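Local coordinates for protein peptidase M42 (Thaumarchaeota archaeon SCGC AB-539-E09, PDB 5DS0) that probably removes amino acids from the N-termini of peptides as a cobalt-bound TET aminopeptidase of the M42 family, assembled from twelve subunits, at residues C[9-13]-C[29-33]; C[183-187]-C[336-340]. All blocks are in the same frame, centred on the assembly; numbering follows the deposited sequence.

Contact 1. Residues C[9-13]-C[29-33]; sequences LMKTL and ICKEY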
loop_
_atom_site.group_PDB
_atom_site.type_symbol
_atom_site.label_atom_id
_atom_site.label_comp_id
_atom_site.label_asym_id
_atom_site.label_seq_id
_atom_site.Cartn_x
_atom_site.Cartn_y
_atom_site.Cartn_z
ATOM N N LEU C 9 27.669 -42.698 -23.350
ATOM C CA LEU C 9 28.348 -41.806 -22.432
ATOM C C LEU C 9 27.455 -40.638 -22.055
ATOM O O LEU C 9 27.249 -40.371 -20.881
ATOM C CB LEU C 9 29.634 -41.275 -23.038
ATOM C CG LEU C 9 30.351 -40.205 -22.213
ATOM C CD1 LEU C 9 30.843 -40.798 -20.914
ATOM C CD2 LEU C 9 31.506 -39.587 -22.973
HETATM N N MSE C 10 26.886 -39.976 -23.056
HETATM C CA MSE C 10 25.976 -38.857 -22.808
HETATM C C MSE C 10 24.911 -39.275 -21.840
HETATM O O MSE C 10 24.727 -38.640 -20.830
HETATM C CB MSE C 10 25.369 -38.290 -24.093
HETATM C CG MSE C 10 24.903 -36.867 -23.829
HETATM SE SE MSE C 10 23.961 -36.061 -25.377
HETATM C CE MSE C 10 25.588 -35.715 -26.430
ATOM N N LYS C 11 24.201 -40.352 -22.140
ATOM C CA LYS C 11 23.129 -40.844 -21.271
ATOM C C LYS C 11 23.617 -41.063 -19.843
ATOM O O LYS C 11 22.995 -40.639 -18.886
ATOM C CB LYS C 11 22.555 -42.150 -21.841
ATOM C CG LYS C 11 21.401 -42.749 -21.066
ATOM C CD LYS C 11 20.832 -43.933 -21.822
ATOM C CE LYS C 11 19.376 -44.209 -21.479
ATOM N NZ LYS C 11 19.280 -44.887 -20.158
ATOM N N THR C 12 24.738 -41.737 -19.717
ATOM C CA THR C 12 25.258 -42.100 -18.421
ATOM C C THR C 12 25.643 -40.885 -17.594
ATOM O O THR C 12 25.388 -40.848 -16.388
ATOM C CB THR C 12 26.457 -43.033 -18.600
ATOM O OG1 THR C 12 25.994 -44.209 -19.254
ATOM C CG2 THR C 12 27.061 -43.431 -17.275
ATOM N N LEU C 13 26.263 -39.910 -18.244
ATOM C CA LEU C 13 26.594 -38.638 -17.605
ATOM C C LEU C 13 25.373 -37.886 -17.091
ATOM O O LEU C 13 25.317 -37.519 -15.925
ATOM C CB LEU C 13 27.318 -37.709 -18.585
ATOM C CG LEU C 13 28.770 -38.025 -18.926
ATOM C CD1 LEU C 13 29.220 -37.114 -20.058
ATOM C CD2 LEU C 13 29.650 -37.850 -17.712
ATOM N N ILE C 29 33.036 -42.021 -14.106
ATOM C CA ILE C 29 32.539 -42.321 -15.447
ATOM C C ILE C 29 33.426 -41.700 -16.512
ATOM O O ILE C 29 33.679 -42.308 -17.558
ATOM C CB ILE C 29 31.090 -41.813 -15.621
ATOM C CG1 ILE C 29 30.129 -42.723 -14.849
ATOM C CG2 ILE C 29 30.693 -41.764 -17.085
ATOM C CD1 ILE C 29 28.890 -42.019 -14.357
ATOM N N CYS C 30 33.891 -40.486 -16.233
ATOM C CA CYS C 30 34.792 -39.777 -17.125
ATOM C C CYS C 30 36.139 -40.481 -17.219
ATOM O O CYS C 30 36.657 -40.660 -18.310
ATOM C CB CYS C 30 34.983 -38.325 -16.663
ATOM S SG CYS C 30 33.497 -37.297 -16.804
ATOM N N LYS C 31 36.701 -40.881 -16.086
ATOM C CA LYS C 31 37.990 -41.582 -16.093
ATOM C C LYS C 31 37.925 -42.857 -16.890
ATOM O O LYS C 31 38.849 -43.166 -17.633
ATOM C CB LYS C 31 38.454 -41.924 -14.679
ATOM C CG LYS C 31 38.991 -40.727 -13.930
ATOM C CD LYS C 31 39.603 -41.135 -12.593
ATOM C CE LYS C 31 38.613 -40.908 -11.468
ATOM N NZ LYS C 31 39.074 -41.465 -10.171
ATOM N N GLU C 32 36.838 -43.601 -16.724
ATOM C CA GLU C 32 36.692 -44.880 -17.398
ATOM C C GLU C 32 36.607 -44.711 -18.920
ATOM O O GLU C 32 37.290 -45.414 -19.665
ATOM C CB GLU C 32 35.472 -45.629 -16.887
ATOM C CG GLU C 32 35.463 -47.082 -17.327
ATOM C CD GLU C 32 34.294 -47.868 -16.763
ATOM O OE1 GLU C 32 33.374 -47.245 -16.175
ATOM O OE2 GLU C 32 34.300 -49.113 -16.893
ATOM N N TYR C 33 35.787 -43.773 -19.376
ATOM C CA TYR C 33 35.658 -43.517 -20.794
ATOM C C TYR C 33 36.976 -43.084 -21.416
ATOM O O TYR C 33 37.254 -43.416 -22.574
ATOM C CB TYR C 33 34.638 -42.424 -21.021
ATOM C CG TYR C 33 34.297 -42.171 -22.463
ATOM C CD1 TYR C 33 33.329 -42.917 -23.095
ATOM C CD2 TYR C 33 34.916 -41.155 -23.176
ATOM C CE1 TYR C 33 32.995 -42.679 -24.402
ATOM C CE2 TYR C 33 34.584 -40.897 -24.494
ATOM C CZ TYR C 33 33.624 -41.665 -25.101
ATOM O OH TYR C 33 33.268 -41.420 -26.406
#

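Contact 2. Residues C[183-187]-C[336-340]; sequences IGAFV and TENAI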
loop_
_atom_site.group_PDB
_atom_site.type_symbol
_atom_site.label_atom_id
_atom_site.label_comp_id
_atom_site.label_asym_id
_atom_site.label_seq_id
_atom_site.Cartn_x
_atom_site.Cartn_y
_atom_site.Cartn_z
ATOM N N ILE C 183 27.512 -31.544 -20.551
ATOM C CA ILE C 183 27.612 -31.449 -21.992
ATOM C C ILE C 183 28.935 -30.795 -22.376
ATOM O O ILE C 183 29.539 -31.177 -23.375
ATOM C CB ILE C 183 26.422 -30.705 -22.636
ATOM C CG1 ILE C 183 26.349 -31.009 -24.128
ATOM C CG2 ILE C 183 26.539 -29.208 -22.448
ATOM C CD1 ILE C 183 26.032 -32.465 -24.456
ATOM N N GLY C 184 29.401 -29.835 -21.582
ATOM C CA GLY C 184 30.724 -29.242 -21.800
ATOM C C GLY C 184 31.846 -30.245 -21.569
ATOM O O GLY C 184 32.811 -30.298 -22.334
ATOM N N ALA C 185 31.710 -31.056 -20.527
ATOM C CA ALA C 185 32.654 -32.133 -20.264
ATOM C C ALA C 185 32.607 -33.151 -21.388
ATOM O O ALA C 185 33.633 -33.658 -21.820
ATOM C CB ALA C 185 32.316 -32.809 -18.957
ATOM N N PHE C 186 31.405 -33.429 -21.880
ATOM C CA PHE C 186 31.225 -34.342 -22.997
ATOM C C PHE C 186 31.981 -33.869 -24.227
ATOM O O PHE C 186 32.640 -34.658 -24.889
ATOM C CB PHE C 186 29.739 -34.484 -23.324
ATOM C CG PHE C 186 29.456 -35.332 -24.532
ATOM C CD1 PHE C 186 29.326 -36.705 -24.411
ATOM C CD2 PHE C 186 29.282 -34.745 -25.775
ATOM C CE1 PHE C 186 29.047 -37.482 -25.512
ATOM C CE2 PHE C 186 28.995 -35.512 -26.883
ATOM C CZ PHE C 186 28.878 -36.884 -26.752
ATOM N N VAL C 187 31.877 -32.579 -24.526
ATOM C CA VAL C 187 32.554 -32.006 -25.677
ATOM C C VAL C 187 34.063 -32.144 -25.576
ATOM O O VAL C 187 34.705 -32.578 -26.518
ATOM C CB VAL C 187 32.214 -30.523 -25.827
ATOM C CG1 VAL C 187 33.126 -29.850 -26.847
ATOM C CG2 VAL C 187 30.770 -30.368 -26.267
ATOM N N THR C 336 26.026 -29.380 -30.385
ATOM C CA THR C 336 27.052 -30.108 -29.646
ATOM C C THR C 336 28.150 -30.601 -30.589
ATOM O O THR C 336 29.338 -30.411 -30.340
ATOM C CB THR C 336 26.429 -31.317 -28.918
ATOM O OG1 THR C 336 25.375 -30.850 -28.090
ATOM C CG2 THR C 336 27.441 -32.049 -28.059
ATOM N N GLU C 337 27.740 -31.243 -31.674
ATOM C CA GLU C 337 28.682 -31.726 -32.659
ATOM C C GLU C 337 29.568 -30.589 -33.165
ATOM O O GLU C 337 30.786 -30.739 -33.287
ATOM C CB GLU C 337 27.922 -32.394 -33.810
ATOM C CG GLU C 337 28.792 -32.885 -34.958
ATOM C CD GLU C 337 29.896 -33.841 -34.520
ATOM O OE1 GLU C 337 29.760 -34.470 -33.431
ATOM O OE2 GLU C 337 30.889 -33.994 -35.280
ATOM N N ASN C 338 28.947 -29.464 -33.488
ATOM C CA ASN C 338 29.680 -28.314 -33.988
ATOM C C ASN C 338 30.624 -27.729 -32.959
ATOM O O ASN C 338 31.671 -27.192 -33.318
ATOM C CB ASN C 338 28.722 -27.234 -34.492
ATOM C CG ASN C 338 28.275 -27.471 -35.915
ATOM O OD1 ASN C 338 29.012 -28.032 -36.727
ATOM N ND2 ASN C 338 27.084 -27.009 -36.240
ATOM N N ALA C 339 30.252 -27.793 -31.690
ATOM C CA ALA C 339 31.154 -27.337 -30.640
ATOM C C ALA C 339 32.385 -28.215 -30.594
ATOM O O ALA C 339 33.496 -27.729 -30.422
ATOM C CB ALA C 339 30.452 -27.347 -29.296
ATOM N N ILE C 340 32.187 -29.517 -30.775
ATOM C CA ILE C 340 33.310 -30.446 -30.821
ATOM C C ILE C 340 34.205 -30.123 -32.020
ATOM O O ILE C 340 35.422 -30.002 -31.876
ATOM C CB ILE C 340 32.863 -31.914 -30.884
ATOM C CG1 ILE C 340 32.187 -32.321 -29.584
ATOM C CG2 ILE C 340 34.076 -32.796 -31.134
ATOM C CD1 ILE C 340 31.427 -33.621 -29.704
#

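Contact 1. Residues C[9-13]-C[29-33]
Ile29 and Tyr33, one turn apart on helix 24-34, meet Leu9, Thr12 and Leu13 of helix 2-15 in a nearly antiparallel helix pair, a helical hairpin at the N-terminus of the chain. The two short segments run at 162° to each other with their axes 11.2 Å apart, and the touching atoms all belong to side chains. Ile29 spreads its branches over three partners. Its CD1 reaches Thr12 CG2 at 3.7 Å, while CG2 turns inward to Leu9 CD1 at 4.0 Å and also borders Leu13 CD2; the Ile29 and Leu13 side chains run past one another in opposite senses. Thr12 presents its methyl to Ile29, while OG1 is hydrogen-bonded to Glu8 O within its own helix. Cys30 follows, its SG 4.0 Å from Leu13 CD2, and the Cys30 side chain also touches Met189 of helix 179-197 and Phe51 of strand 49-53. At Tyr33, CG stands anti to the backbone N (chi1 -173°), which carries the ring across the end of Leu9, and the hydroxyl is hydrogen-bonded to Glu190 of helix 179-197, tying down the far end of the ring. The Leu9 side chain crosses that of Tyr33 at about a right angle. This is a CH-pi contact, with Leu9 CD2 3.5 Å from the centroid of the Tyr33 ring and 4° off its normal.

Contact 2. Residues C[183-187]-C[336-340]
The Val187 and Ile340 side chains lie alongside each other, pointing opposite ways, where segments 183-187 and 336-340 of two helices in the peptidase domain cross at -45°; Val187 CA and Ile340 CA are 5.4 Å apart. From CB outward, Val187 is in contact throughout: CB lies beside Ile340 CG1, and CG1, anti to the backbone N (chi1 169°), comes within 3.8 Å of the same Ile340 CG1. The other branch, CG2, turns toward Thr336 CG2 at 4.1 Å and faces the methyl of Ala339. With an alanine in place of Val187, CG1 and CG2 would be gone, which would probably leave a gap between the two helices and give Ile340 CG1 and the Thr336 methyl less to pack against. Thr336 serves the rest of the contact through its methyl, meeting Ile183 CD1 tip to tip at 3.9 Å and Phe186 CE2 at 4.0 Å, while its OG1 is hydrogen-bonded to Ser332 O. Ile340 CD1 also approaches Phe186 CE2, obliquely to the ring. The six touching residues are all buried, and the contact rests on van der Waals packing; a salt bridge from Glu337 to Arg194 joins the same helices nearby. Helix 179-197 also meets helix 2-15, where Ile183 and Phe186 touch Met10, while Leu331 of strand 329-332 touches both Ile183 and Thr336.

Contacts 1 and 2 are neighbouring helix-helix contacts, the first partly buried and the second buried, with centres 13 Å apart. Met10, present as selenomethionine and taking no part in contact 1, is one of the links: its CE is 3.8 Å from Ile183 CD1 and also packs against Phe186. Leu9 and Leu13 touch Phe186 too, Leu9 CD2 lying 3.9 Å from Phe186 CD1. Contact 2 is nearer the metal centre: the Ile183 side chain is about 9 Å from a cobalt ion, against about 14 Å for that of Leu13. Asp180, in the first turn of helix 179-197, is a ligand of both cobalt sites; contact 2 is formed by this helix, and contact 1 lies against it.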